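PDB 3DWO: probable outer membrane protein from Pseudomonas aeruginosa, which probably transports hydrophobic compounds such as long-chain fatty acids across the outer membrane. Local coordinates for residues A[56-61]-A[129-134]; A[168-173]-A[206-211]; A[378-383]-A[402-407]. All coordinates share one frame; numbering follows the deposited sequence.

Contact 1: residues A[56-61]-A[129-134]; sequences IKYNGD and NWKGRD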
loop_
_atom_site.group_PDB
_atom_site.type_symbol
_atom_site.label_atom_id
_atom_site.label_comp_id
_atom_site.label_asym_id
_atom_site.label_seq_id
_atom_site.Cartn_x
_atom_site.Cartn_y
_atom_site.Cartn_z
ATOM N N ILE A 56 14.102 -1.203 4.194
ATOM C CA ILE A 56 14.269 -0.272 3.075
ATOM C C ILE A 56 15.551 0.543 3.215
ATOM O O ILE A 56 15.801 1.141 4.265
ATOM C CB ILE A 56 13.099 0.741 2.994
ATOM C CG1 ILE A 56 11.764 0.012 2.886
ATOM C CG2 ILE A 56 13.299 1.657 1.796
ATOM C CD1 ILE A 56 10.552 0.927 3.077
ATOM N N LYS A 57 16.348 0.576 2.154
ATOM C CA LYS A 57 17.595 1.326 2.165
ATOM C C LYS A 57 17.905 1.978 0.818
ATOM O O LYS A 57 17.444 1.531 -0.231
ATOM C CB LYS A 57 18.765 0.418 2.544
ATOM C CG LYS A 57 18.768 -0.062 3.980
ATOM C CD LYS A 57 19.987 -0.939 4.210
ATOM C CE LYS A 57 19.960 -1.619 5.575
ATOM N NZ LYS A 57 21.095 -2.583 5.700
ATOM N N TYR A 58 18.715 3.028 0.870
ATOM C CA TYR A 58 19.122 3.762 -0.313
ATOM C C TYR A 58 20.632 3.803 -0.364
ATOM O O TYR A 58 21.295 3.894 0.665
ATOM C CB TYR A 58 18.591 5.192 -0.259
ATOM C CG TYR A 58 19.003 6.069 -1.427
ATOM C CD1 TYR A 58 20.081 6.955 -1.328
ATOM C CD2 TYR A 58 18.292 6.033 -2.627
ATOM C CE1 TYR A 58 20.436 7.793 -2.406
ATOM C CE2 TYR A 58 18.641 6.858 -3.702
ATOM C CZ TYR A 58 19.707 7.734 -3.587
ATOM O OH TYR A 58 20.021 8.543 -4.662
ATOM N N ASN A 59 21.169 3.732 -1.572
ATOM C CA ASN A 59 22.602 3.803 -1.778
ATOM C C ASN A 59 22.728 4.642 -3.048
ATOM O O ASN A 59 22.219 4.261 -4.097
ATOM C CB ASN A 59 23.186 2.403 -1.994
ATOM C CG ASN A 59 24.651 2.320 -1.613
ATOM O OD1 ASN A 59 24.997 2.245 -0.429
ATOM N ND2 ASN A 59 25.524 2.348 -2.615
ATOM N N GLY A 60 23.387 5.789 -2.952
ATOM C CA GLY A 60 23.518 6.628 -4.122
ATOM C C GLY A 60 23.808 8.084 -3.824
ATOM O O GLY A 60 24.259 8.439 -2.736
ATOM N N ASP A 61 23.527 8.930 -4.808
ATOM C CA ASP A 61 23.791 10.356 -4.708
ATOM C C ASP A 61 22.530 11.197 -4.809
ATOM O O ASP A 61 21.461 10.702 -5.168
ATOM C CB ASP A 61 24.745 10.786 -5.831
ATOM C CG ASP A 61 25.961 9.880 -5.947
ATOM O OD1 ASP A 61 26.598 9.612 -4.904
ATOM O OD2 ASP A 61 26.281 9.446 -7.084
ATOM N N ASN A 129 17.704 14.643 7.961
ATOM C CA ASN A 129 18.741 15.413 7.308
ATOM C C ASN A 129 19.483 14.648 6.219
ATOM O O ASN A 129 20.585 15.039 5.834
ATOM C CB ASN A 129 19.734 15.939 8.346
ATOM C CG ASN A 129 20.223 17.331 8.014
ATOM O OD1 ASN A 129 19.421 18.265 7.872
ATOM N ND2 ASN A 129 21.538 17.484 7.871
ATOM N N TRP A 130 18.874 13.579 5.704
ATOM C CA TRP A 130 19.527 12.792 4.664
ATOM C C TRP A 130 19.594 13.540 3.329
ATOM O O TRP A 130 18.870 14.507 3.104
ATOM C CB TRP A 130 18.845 11.417 4.498
ATOM C CG TRP A 130 17.602 11.373 3.649
ATOM C CD1 TRP A 130 16.422 12.039 3.865
ATOM C CD2 TRP A 130 17.394 10.563 2.485
ATOM N NE1 TRP A 130 15.498 11.687 2.912
ATOM C CE2 TRP A 130 16.067 10.784 2.052
ATOM C CE3 TRP A 130 18.201 9.671 1.765
ATOM C CZ2 TRP A 130 15.526 10.142 0.928
ATOM C CZ3 TRP A 130 17.664 9.034 0.647
ATOM C CH2 TRP A 130 16.337 9.275 0.241
ATOM N N LYS A 131 20.482 13.080 2.454
ATOM C CA LYS A 131 20.715 13.705 1.158
ATOM C C LYS A 131 19.495 13.795 0.247
ATOM O O LYS A 131 19.467 14.608 -0.673
ATOM C CB LYS A 131 21.834 12.970 0.425
ATOM C CG LYS A 131 21.465 11.562 -0.034
ATOM C CD LYS A 131 22.656 10.882 -0.728
ATOM C CE LYS A 131 23.782 10.579 0.257
ATOM N NZ LYS A 131 24.957 9.948 -0.409
ATOM N N GLY A 132 18.504 12.947 0.488
ATOM C CA GLY A 132 17.301 12.983 -0.324
ATOM C C GLY A 132 16.134 13.665 0.374
ATOM O O GLY A 132 14.987 13.484 -0.031
ATOM N N ARG A 133 16.412 14.462 1.405
ATOM C CA ARG A 133 15.344 15.132 2.157
ATOM C C ARG A 133 14.443 16.057 1.335
ATOM O O ARG A 133 13.296 16.308 1.727
ATOM C CB ARG A 133 15.927 15.899 3.359
ATOM C CG ARG A 133 16.889 17.030 3.014
ATOM C CD ARG A 133 17.458 17.660 4.281
ATOM N NE ARG A 133 18.420 18.729 4.006
ATOM C CZ ARG A 133 19.641 18.530 3.517
ATOM N NH1 ARG A 133 20.060 17.300 3.247
ATOM N NH2 ARG A 133 20.441 19.565 3.290
ATOM N N ASP A 134 14.940 16.569 0.209
ATOM C CA ASP A 134 14.117 17.446 -0.632
ATOM C C ASP A 134 13.047 16.639 -1.372
ATOM O O ASP A 134 12.151 17.210 -1.984
ATOM C CB ASP A 134 14.956 18.191 -1.681
ATOM C CG ASP A 134 15.846 19.283 -1.083
ATOM O OD1 ASP A 134 15.702 19.620 0.113
ATOM O OD2 ASP A 134 16.699 19.815 -1.836
HETATM O O HOH W 1 26.733 10.772 -2.293
#

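Contact 2: residues A[168-173]-A[206-211]; sequences RTSGFV and KVDNTS. With C8E ((hydroxyethyloxy)tri(ethyloxy)octane), chain M; C8E ((hydroxyethyloxy)tri(ethyloxy)octane), chain D.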
loop_
_atom_site.group_PDB
_atom_site.type_symbol
_atom_site.label_atom_id
_atom_site.label_comp_id
_atom_site.label_asym_id
_atom_site.label_seq_id
_atom_site.Cartn_x
_atom_site.Cartn_y
_atom_site.Cartn_z
ATOM N N ARG A 168 -11.685 3.591 5.537
ATOM C CA ARG A 168 -11.105 4.734 6.221
ATOM C C ARG A 168 -9.607 4.762 5.920
ATOM O O ARG A 168 -8.885 3.816 6.222
ATOM C CB ARG A 168 -11.338 4.634 7.728
ATOM C CG ARG A 168 -10.500 5.605 8.545
ATOM C CD ARG A 168 -10.873 7.047 8.287
ATOM N NE ARG A 168 -9.932 7.963 8.926
ATOM C CZ ARG A 168 -9.606 7.924 10.215
ATOM N NH1 ARG A 168 -10.148 7.009 11.009
ATOM N NH2 ARG A 168 -8.730 8.792 10.710
ATOM N N THR A 169 -9.150 5.849 5.309
ATOM C CA THR A 169 -7.739 6.001 4.972
ATOM C C THR A 169 -7.119 7.181 5.696
ATOM O O THR A 169 -7.711 8.253 5.761
ATOM C CB THR A 169 -7.532 6.265 3.462
ATOM O OG1 THR A 169 -7.939 5.124 2.704
ATOM C CG2 THR A 169 -6.067 6.555 3.173
ATOM N N SER A 170 -5.925 6.983 6.238
ATOM C CA SER A 170 -5.209 8.069 6.894
ATOM C C SER A 170 -3.883 8.140 6.154
ATOM O O SER A 170 -3.315 7.111 5.798
ATOM C CB SER A 170 -4.964 7.769 8.372
ATOM O OG SER A 170 -3.920 6.835 8.522
ATOM N N GLY A 171 -3.404 9.348 5.903
ATOM C CA GLY A 171 -2.154 9.498 5.190
ATOM C C GLY A 171 -1.319 10.633 5.736
ATOM O O GLY A 171 -1.845 11.636 6.221
ATOM N N PHE A 172 -0.004 10.464 5.670
ATOM C CA PHE A 172 0.916 11.479 6.143
ATOM C C PHE A 172 2.149 11.544 5.243
ATOM O O PHE A 172 2.692 10.514 4.838
ATOM C CB PHE A 172 1.371 11.185 7.572
ATOM C CG PHE A 172 2.310 12.225 8.119
ATOM C CD1 PHE A 172 1.812 13.390 8.705
ATOM C CD2 PHE A 172 3.688 12.079 7.979
ATOM C CE1 PHE A 172 2.674 14.397 9.140
ATOM C CE2 PHE A 172 4.558 13.075 8.411
ATOM C CZ PHE A 172 4.052 14.237 8.992
ATOM N N VAL A 173 2.580 12.763 4.936
ATOM C CA VAL A 173 3.754 12.984 4.106
ATOM C C VAL A 173 4.521 14.196 4.617
ATOM O O VAL A 173 3.933 15.246 4.890
ATOM C CB VAL A 173 3.368 13.238 2.614
ATOM C CG1 VAL A 173 4.426 14.099 1.936
ATOM C CG2 VAL A 173 3.259 11.910 1.862
ATOM N N LYS A 206 -1.088 15.999 6.687
ATOM C CA LYS A 206 -1.823 14.972 7.421
ATOM C C LYS A 206 -3.270 15.010 6.951
ATOM O O LYS A 206 -3.970 16.002 7.149
ATOM C CB LYS A 206 -1.747 15.247 8.926
ATOM C CG LYS A 206 -2.604 14.321 9.762
ATOM C CD LYS A 206 -1.878 13.037 10.099
ATOM C CE LYS A 206 -0.939 13.245 11.282
ATOM N NZ LYS A 206 -1.692 13.562 12.538
ATOM N N VAL A 207 -3.719 13.925 6.330
ATOM C CA VAL A 207 -5.072 13.864 5.799
ATOM C C VAL A 207 -5.730 12.524 6.080
ATOM O O VAL A 207 -5.050 11.527 6.324
ATOM C CB VAL A 207 -5.060 14.126 4.276
ATOM C CG1 VAL A 207 -4.617 15.571 4.004
ATOM C CG2 VAL A 207 -4.091 13.155 3.582
ATOM N N ASP A 208 -7.060 12.510 6.033
ATOM C CA ASP A 208 -7.840 11.310 6.311
ATOM C C ASP A 208 -9.145 11.358 5.522
ATOM O O ASP A 208 -9.570 12.425 5.081
ATOM C CB ASP A 208 -8.187 11.247 7.803
ATOM C CG ASP A 208 -6.959 11.326 8.697
ATOM O OD1 ASP A 208 -6.325 10.275 8.933
ATOM O OD2 ASP A 208 -6.620 12.441 9.164
ATOM N N ASN A 209 -9.779 10.201 5.361
ATOM C CA ASN A 209 -11.052 10.127 4.657
ATOM C C ASN A 209 -11.752 8.787 4.828
ATOM O O ASN A 209 -11.114 7.739 4.944
ATOM C CB ASN A 209 -10.882 10.389 3.156
ATOM C CG ASN A 209 -12.219 10.447 2.426
ATOM O OD1 ASN A 209 -13.062 11.281 2.741
ATOM N ND2 ASN A 209 -12.421 9.553 1.459
ATOM N N THR A 210 -13.077 8.840 4.832
ATOM C CA THR A 210 -13.908 7.652 4.951
ATOM C C THR A 210 -14.878 7.691 3.775
ATOM O O THR A 210 -15.565 8.693 3.569
ATOM C CB THR A 210 -14.710 7.653 6.270
ATOM O OG1 THR A 210 -13.799 7.659 7.377
ATOM C CG2 THR A 210 -15.595 6.412 6.361
ATOM N N SER A 211 -14.913 6.617 2.993
ATOM C CA SER A 211 -15.809 6.543 1.844
ATOM C C SER A 211 -16.148 5.086 1.534
ATOM O O SER A 211 -15.430 4.176 1.940
ATOM C CB SER A 211 -15.172 7.212 0.620
ATOM O OG SER A 211 -14.022 6.511 0.191
HETATM C C1 C8E M . -18.399 10.126 0.200
HETATM C C2 C8E M . -18.015 9.337 1.362
HETATM C C3 C8E M . -18.935 9.387 2.478
HETATM C C4 C8E M . -18.635 8.249 3.330
HETATM C C5 C8E M . -19.850 7.910 4.117
HETATM C C6 C8E M . -20.237 6.544 3.847
HETATM C C7 C8E M . -21.523 6.760 3.214
HETATM C C8 C8E M . -22.364 5.575 3.491
HETATM O O9 C8E M . -22.468 4.388 2.719
HETATM C C10 C8E M . -22.926 4.483 1.373
HETATM C C11 C8E M . -22.905 3.078 0.852
HETATM O O12 C8E M . -24.058 2.333 1.296
HETATM C C1 C8E D . 6.535 5.859 -6.238
HETATM C C2 C8E D . 6.127 6.754 -5.161
HETATM C C3 C8E D . 4.694 7.002 -5.063
HETATM C C4 C8E D . 4.484 7.825 -3.885
HETATM C C5 C8E D . 3.069 7.694 -3.455
HETATM C C6 C8E D . 2.927 8.102 -2.069
HETATM C C7 C8E D . 1.508 8.413 -2.044
HETATM C C8 C8E D . 0.930 7.953 -0.759
HETATM O O9 C8E D . 0.117 8.706 0.130
HETATM C C10 C8E D . 0.639 9.891 0.697
HETATM C C11 C8E D . -0.451 10.441 1.563
HETATM O O12 C8E D . -1.205 11.440 0.856
HETATM C C13 C8E D . -1.081 12.806 1.359
HETATM C C14 C8E D . 0.049 13.823 1.001
HETATM O O15 C8E D . -0.001 15.204 0.532
HETATM C C16 C8E D . -0.019 15.289 -0.908
HETATM C C17 C8E D . 1.371 15.386 -1.565
HETATM O O18 C8E D . 2.569 15.738 -0.841
HETATM C C19 C8E D . 2.837 17.166 -0.828
HETATM C C20 C8E D . 4.183 17.794 -1.347
HETATM O O21 C8E D . 5.242 18.046 -0.411
#

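Contact 3: residues A[378-383]-A[402-407]; sequences RYFASL and SRQFVK. With C8E ((hydroxyethyloxy)tri(ethyloxy)octane), chain F; C8E ((hydroxyethyloxy)tri(ethyloxy)octane), chain E.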
loop_
_atom_site.group_PDB
_atom_site.type_symbol
_atom_site.label_atom_id
_atom_site.label_comp_id
_atom_site.label_asym_id
_atom_site.label_seq_id
_atom_site.Cartn_x
_atom_site.Cartn_y
_atom_site.Cartn_z
ATOM N N ARG A 378 8.319 -8.118 -7.200
ATOM C CA ARG A 378 8.636 -8.981 -6.064
ATOM C C ARG A 378 8.351 -10.446 -6.348
ATOM O O ARG A 378 7.485 -10.786 -7.155
ATOM C CB ARG A 378 7.814 -8.622 -4.816
ATOM C CG ARG A 378 7.757 -7.165 -4.406
ATOM C CD ARG A 378 6.661 -6.424 -5.146
ATOM N NE ARG A 378 6.380 -5.134 -4.525
ATOM C CZ ARG A 378 5.722 -4.987 -3.380
ATOM N NH1 ARG A 378 5.270 -6.052 -2.730
ATOM N NH2 ARG A 378 5.519 -3.777 -2.876
ATOM N N TYR A 379 9.101 -11.311 -5.675
ATOM C CA TYR A 379 8.888 -12.743 -5.763
ATOM C C TYR A 379 8.468 -13.104 -4.342
ATOM O O TYR A 379 9.138 -12.722 -3.382
ATOM C CB TYR A 379 10.173 -13.496 -6.115
ATOM C CG TYR A 379 10.393 -13.733 -7.590
ATOM C CD1 TYR A 379 9.332 -14.056 -8.435
ATOM C CD2 TYR A 379 11.674 -13.680 -8.135
ATOM C CE1 TYR A 379 9.542 -14.317 -9.785
ATOM C CE2 TYR A 379 11.898 -13.942 -9.481
ATOM C CZ TYR A 379 10.830 -14.258 -10.300
ATOM O OH TYR A 379 11.056 -14.507 -11.634
ATOM N N PHE A 380 7.355 -13.810 -4.203
ATOM C CA PHE A 380 6.878 -14.208 -2.885
ATOM C C PHE A 380 7.077 -15.709 -2.688
ATOM O O PHE A 380 6.745 -16.508 -3.569
ATOM C CB PHE A 380 5.356 -14.036 -2.595
ATOM C CG PHE A 380 4.915 -12.685 -2.379
ATOM C CD1 PHE A 380 4.104 -12.383 -1.288
ATOM C CD2 PHE A 380 5.185 -11.684 -3.308
ATOM C CE1 PHE A 380 3.569 -11.103 -1.124
ATOM C CE2 PHE A 380 4.654 -10.400 -3.152
ATOM C CZ PHE A 380 3.843 -10.110 -2.057
ATOM N N ALA A 381 7.635 -16.080 -1.540
ATOM C CA ALA A 381 7.860 -17.483 -1.196
ATOM C C ALA A 381 7.213 -17.719 0.166
ATOM O O ALA A 381 7.609 -17.102 1.156
ATOM C CB ALA A 381 9.360 -17.781 -1.131
ATOM N N SER A 382 6.222 -18.608 0.218
ATOM C CA SER A 382 5.514 -18.876 1.468
ATOM C C SER A 382 5.450 -20.339 1.894
ATOM O O SER A 382 5.443 -21.249 1.061
ATOM C CB SER A 382 4.072 -18.361 1.379
ATOM O OG SER A 382 4.011 -17.002 0.986
ATOM N N LEU A 383 5.377 -20.534 3.209
ATOM C CA LEU A 383 5.254 -21.852 3.828
ATOM C C LEU A 383 4.172 -21.705 4.894
ATOM O O LEU A 383 4.117 -20.683 5.580
ATOM C CB LEU A 383 6.569 -22.273 4.492
ATOM C CG LEU A 383 7.752 -22.576 3.575
ATOM C CD1 LEU A 383 8.960 -22.923 4.432
ATOM C CD2 LEU A 383 7.404 -23.729 2.636
ATOM N N SER A 402 6.237 -15.790 5.220
ATOM C CA SER A 402 6.350 -15.402 3.830
ATOM C C SER A 402 7.490 -14.413 3.640
ATOM O O SER A 402 7.605 -13.428 4.366
ATOM C CB SER A 402 5.033 -14.797 3.347
ATOM O OG SER A 402 5.107 -14.476 1.975
ATOM N N ARG A 403 8.346 -14.699 2.668
ATOM C CA ARG A 403 9.472 -13.837 2.368
ATOM C C ARG A 403 9.222 -13.194 1.012
ATOM O O ARG A 403 8.781 -13.852 0.074
ATOM C CB ARG A 403 10.776 -14.645 2.340
ATOM C CG ARG A 403 11.953 -13.901 1.732
ATOM C CD ARG A 403 12.244 -12.596 2.469
ATOM N NE ARG A 403 13.099 -11.689 1.698
ATOM C CZ ARG A 403 14.369 -11.933 1.389
ATOM N NH1 ARG A 403 14.949 -13.060 1.785
ATOM N NH2 ARG A 403 15.059 -11.054 0.675
ATOM N N GLN A 404 9.489 -11.899 0.921
ATOM C CA GLN A 404 9.303 -11.177 -0.324
ATOM C C GLN A 404 10.653 -10.677 -0.812
ATOM O O GLN A 404 11.305 -9.865 -0.146
ATOM C CB GLN A 404 8.357 -9.988 -0.136
ATOM C CG GLN A 404 6.936 -10.344 0.303
ATOM C CD GLN A 404 6.837 -10.696 1.778
ATOM O OE1 GLN A 404 7.332 -9.962 2.635
ATOM N NE2 GLN A 404 6.190 -11.820 2.081
ATOM N N PHE A 405 11.074 -11.181 -1.967
ATOM C CA PHE A 405 12.335 -10.770 -2.561
ATOM C C PHE A 405 12.011 -9.680 -3.570
ATOM O O PHE A 405 11.360 -9.936 -4.581
ATOM C CB PHE A 405 13.020 -11.939 -3.276
ATOM C CG PHE A 405 13.267 -13.133 -2.398
ATOM C CD1 PHE A 405 12.287 -14.112 -2.237
ATOM C CD2 PHE A 405 14.480 -13.279 -1.726
ATOM C CE1 PHE A 405 12.513 -15.222 -1.419
ATOM C CE2 PHE A 405 14.716 -14.382 -0.907
ATOM C CZ PHE A 405 13.733 -15.355 -0.753
ATOM N N VAL A 406 12.464 -8.466 -3.283
ATOM C CA VAL A 406 12.219 -7.322 -4.150
ATOM C C VAL A 406 13.486 -7.026 -4.928
ATOM O O VAL A 406 14.572 -7.004 -4.360
ATOM C CB VAL A 406 11.849 -6.073 -3.321
ATOM C CG1 VAL A 406 11.427 -4.936 -4.239
ATOM C CG2 VAL A 406 10.739 -6.417 -2.339
ATOM N N LYS A 407 13.362 -6.808 -6.230
ATOM C CA LYS A 407 14.549 -6.519 -7.015
ATOM C C LYS A 407 15.041 -5.111 -6.704
ATOM O O LYS A 407 14.256 -4.215 -6.387
ATOM C CB LYS A 407 14.265 -6.645 -8.514
ATOM C CG LYS A 407 13.280 -5.633 -9.054
ATOM C CD LYS A 407 13.646 -5.225 -10.484
ATOM C CE LYS A 407 13.705 -6.421 -11.429
ATOM N NZ LYS A 407 14.106 -6.010 -12.808
HETATM C C2 C8E F . 14.895 -15.241 -5.093
HETATM C C3 C8E F . 15.598 -14.731 -6.271
HETATM C C4 C8E F . 15.921 -13.332 -6.013
HETATM C C5 C8E F . 15.500 -12.507 -7.189
HETATM C C6 C8E F . 15.166 -11.137 -6.798
HETATM C C7 C8E F . 13.707 -11.184 -6.845
HETATM C C8 C8E F . 13.159 -9.977 -7.516
HETATM O O9 C8E F . 12.092 -9.946 -8.459
HETATM C C10 C8E F . 12.235 -10.660 -9.674
HETATM C C11 C8E F . 10.958 -10.456 -10.439
HETATM C C1 C8E E . 0.952 0.967 9.130
HETATM C C2 C8E E . 1.773 0.691 7.960
HETATM C C3 C8E E . 1.100 -0.081 6.919
HETATM C C4 C8E E . 1.486 -1.471 7.085
HETATM C C5 C8E E . 1.813 -2.035 5.760
HETATM C C6 C8E E . 1.756 -3.479 5.813
HETATM C C7 C8E E . 2.345 -3.801 4.530
HETATM C C8 C8E E . 3.288 -4.909 4.729
HETATM O O9 C8E E . 3.763 -5.811 3.754
HETATM C C10 C8E E . 2.852 -6.637 3.057
HETATM C C11 C8E E . 3.709 -7.432 2.121
HETATM O O12 C8E E . 4.481 -6.565 1.266
HETATM C C13 C8E E . 5.586 -7.206 0.568
HETATM C C14 C8E E . 6.929 -6.527 0.151
HETATM O O15 C8E E . 7.875 -5.723 0.913
HETATM C C16 C8E E . 7.541 -4.322 0.837
HETATM C C17 C8E E . 8.200 -3.570 -0.330
HETATM O O18 C8E E . 9.278 -2.630 -0.152
HETATM C C19 C8E E . 8.800 -1.270 0.053
HETATM C C20 C8E E . 9.040 -0.101 -0.971
HETATM O O21 C8E E . 7.946 0.329 -1.786
#

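Contact 1: residues A[56-61]-A[129-134]
Residues 56-59 run as a strand that turns a corner at Gly-60, whereas 129-134 is irregular apart from a type I turn from Trp-130 to Arg-133. No backbone pairing joins the two; their closest CA atoms, those of Asp-61 and Lys-131, are 7.4 Å apart, so side chains bridge the gap. The turn is closed by Trp-130 O, which accepts from both Arg-133 N and Arg-133 NH1. The backbone of the turn passes over one face of the Trp-130 ring, with Gly-132 N above its centre. The indole meets Tyr-58 with its edge: Trp-130 CZ3 comes to 3.8 Å from Tyr-58 CD1, over the face of the phenol. This is a T-shaped stack with planes at 82°; Trp-126 also stacks on Trp-130, whose NE1 donates to Ala-136 O. In the FadL-type barrel, strand 44-63 pairs with strand 423-441 to close the wall, and here the loop between strands 110-125 and 138-153 packs against residues 58-61. Tyr-58 suits its place doubly, giving Trp-130 an aromatic face and the corner a hydroxyl: Tyr-58 OH donates to Asp-61 O at 2.6 Å. Gly-60 fits because its positive phi and extended psi are a conformation that a CB would obstruct. Lys-131 is long and flexible enough to cross the gap; bent at chi3, it brings CD to the edge of the tyrosine ring. Lys-131 NZ donates to Gly-60 O at 2.9 Å, nearly along the C=O axis. A water accepts from Lys-131 NZ at 2.7 Å and donates to Asp-61 OD1 at 2.9 Å.

Contact 2: residues A[168-173]-A[206-211]
Asn-209 O is held from the facing strand by one hydrogen bond and one CA-H...O contact: Thr-169 N donates to Asn-209 O at 2.8 Å, close to straight (168° at the hydrogen), and Arg-168 CA supplies the second. The return bond runs from Asn-209 N to Thr-169 O. Two residues along, the pattern repeats, with Gly-171 N donating to Val-207 O at 2.8 Å and Val-207 N to Gly-171 O at 3.0 Å. Thr-169/Asn-209 and Gly-171/Val-207 are therefore the hydrogen-bonded pairs of an antiparallel ladder whose strands run at 170° to each other. The ladder is one seam of the FadL-type beta barrel, flanked by strands 138-153 and 226-248. On the face that carries Thr-169 and Val-207, the side chains are largely buried and a bound detergent lies along the wall. Val-207 CG2 approaches C13 of the chain D detergent at 3.8 Å, and Val-173 CG2 meets its C10 at 3.5 Å. The valine methyls thus pack on ethylene carbons of the polyether part, and Gly-171, with no side chain, lets the detergent come close to the strand. Asn-209 ND2 is satisfied by Asn-238, and Thr-169 OG1 bonds to Thr-143. The other face mixes charged and neutral polar residues with Phe-172. Arg-168, bent at chi2, passes CD across Thr-210 OG1 at 3.1 Å. Arg-168 NH2 and Asp-208 OD1 form a salt bridge of 3.3 Å whose hydrogen bond is weak; the guanidinium and carboxylate planes are 60° apart, so the groups meet obliquely, through a single nitrogen and oxygen. Further along, Lys-206 curls through three bends and lays its aliphatic CE 3.8 Å from Phe-172 CD1, the methylene chain giving the aromatic ring an apolar neighbour.

Contact 3: residues A[378-383]-A[402-407]
Phe-380 presents the face of its ring to Gln-404 across a beta hairpin of the FadL-type barrel, made by strands 378-388 and 395-411. Gln-404 CG sits 3.7 Å above the Phe-380 ring centroid, only 11° off the normal, a CH-pi contact that turns the glutamine's methylene rather than its amide onto the aromatic surface; ring and amide planes are 59° apart. The bend at chi2 of Gln-404 carries the amide past the ring toward Ser-402 OG, to which NE2 gives a weak hydrogen bond. Trp-13 of helix 10-14 packs on Phe-380, Ser-402 and Gln-404, consistent with this face looking into the barrel, where the N-terminal part lies in FadL-type proteins. On the same face Arg-378 CG lies beside Val-406 CG2 at 3.7 Å, both side chains pointing the same way. Arg-378 NH2 forms a salt bridge with Asp-375, and the chain E detergent passes over one guanidinium face.

Phe-405 occupies the other face between two layers: its own strand neighbour Arg-403 lays CG over one side of the ring, and C2 of the chain F detergent covers the opposite side. The ring turns its edge to Ala-381 CB, whose small methyl fits there, 4.1 Å from Phe-405 CE1. Tyr-379 leads its ring away, with C11 of the same detergent over one face, on what is probably the outward, membrane-facing side. Backbone bonds hold the pairs Tyr-379/Phe-405 and Ala-381/Arg-403 in both directions. Beyond them, Ser-382 OG and Ser-402 OG share a hydrogen bond of 2.9 Å.

Along the chain the three contacts follow in series, and all reach the barrel wall. Contacts 2 and 3 are both antiparallel strand seams, on opposite sides of the chain's centre with their own centres 29 Å apart; contact 1 instead joins the wall to a loop, its centre 26 Å from contact 2 and 25 Å from contact 3. None touches another directly, the nearest atoms of contacts 1 and 3 being about 8 Å apart. The chain E detergent that crosses Arg-378 and Gln-404 in contact 3 continues to Ile-56 of contact 1. Bound detergent that probably lies inside the barrel suggests that amphipathic molecules can lodge there, consistent with a channel for hydrophobic compounds.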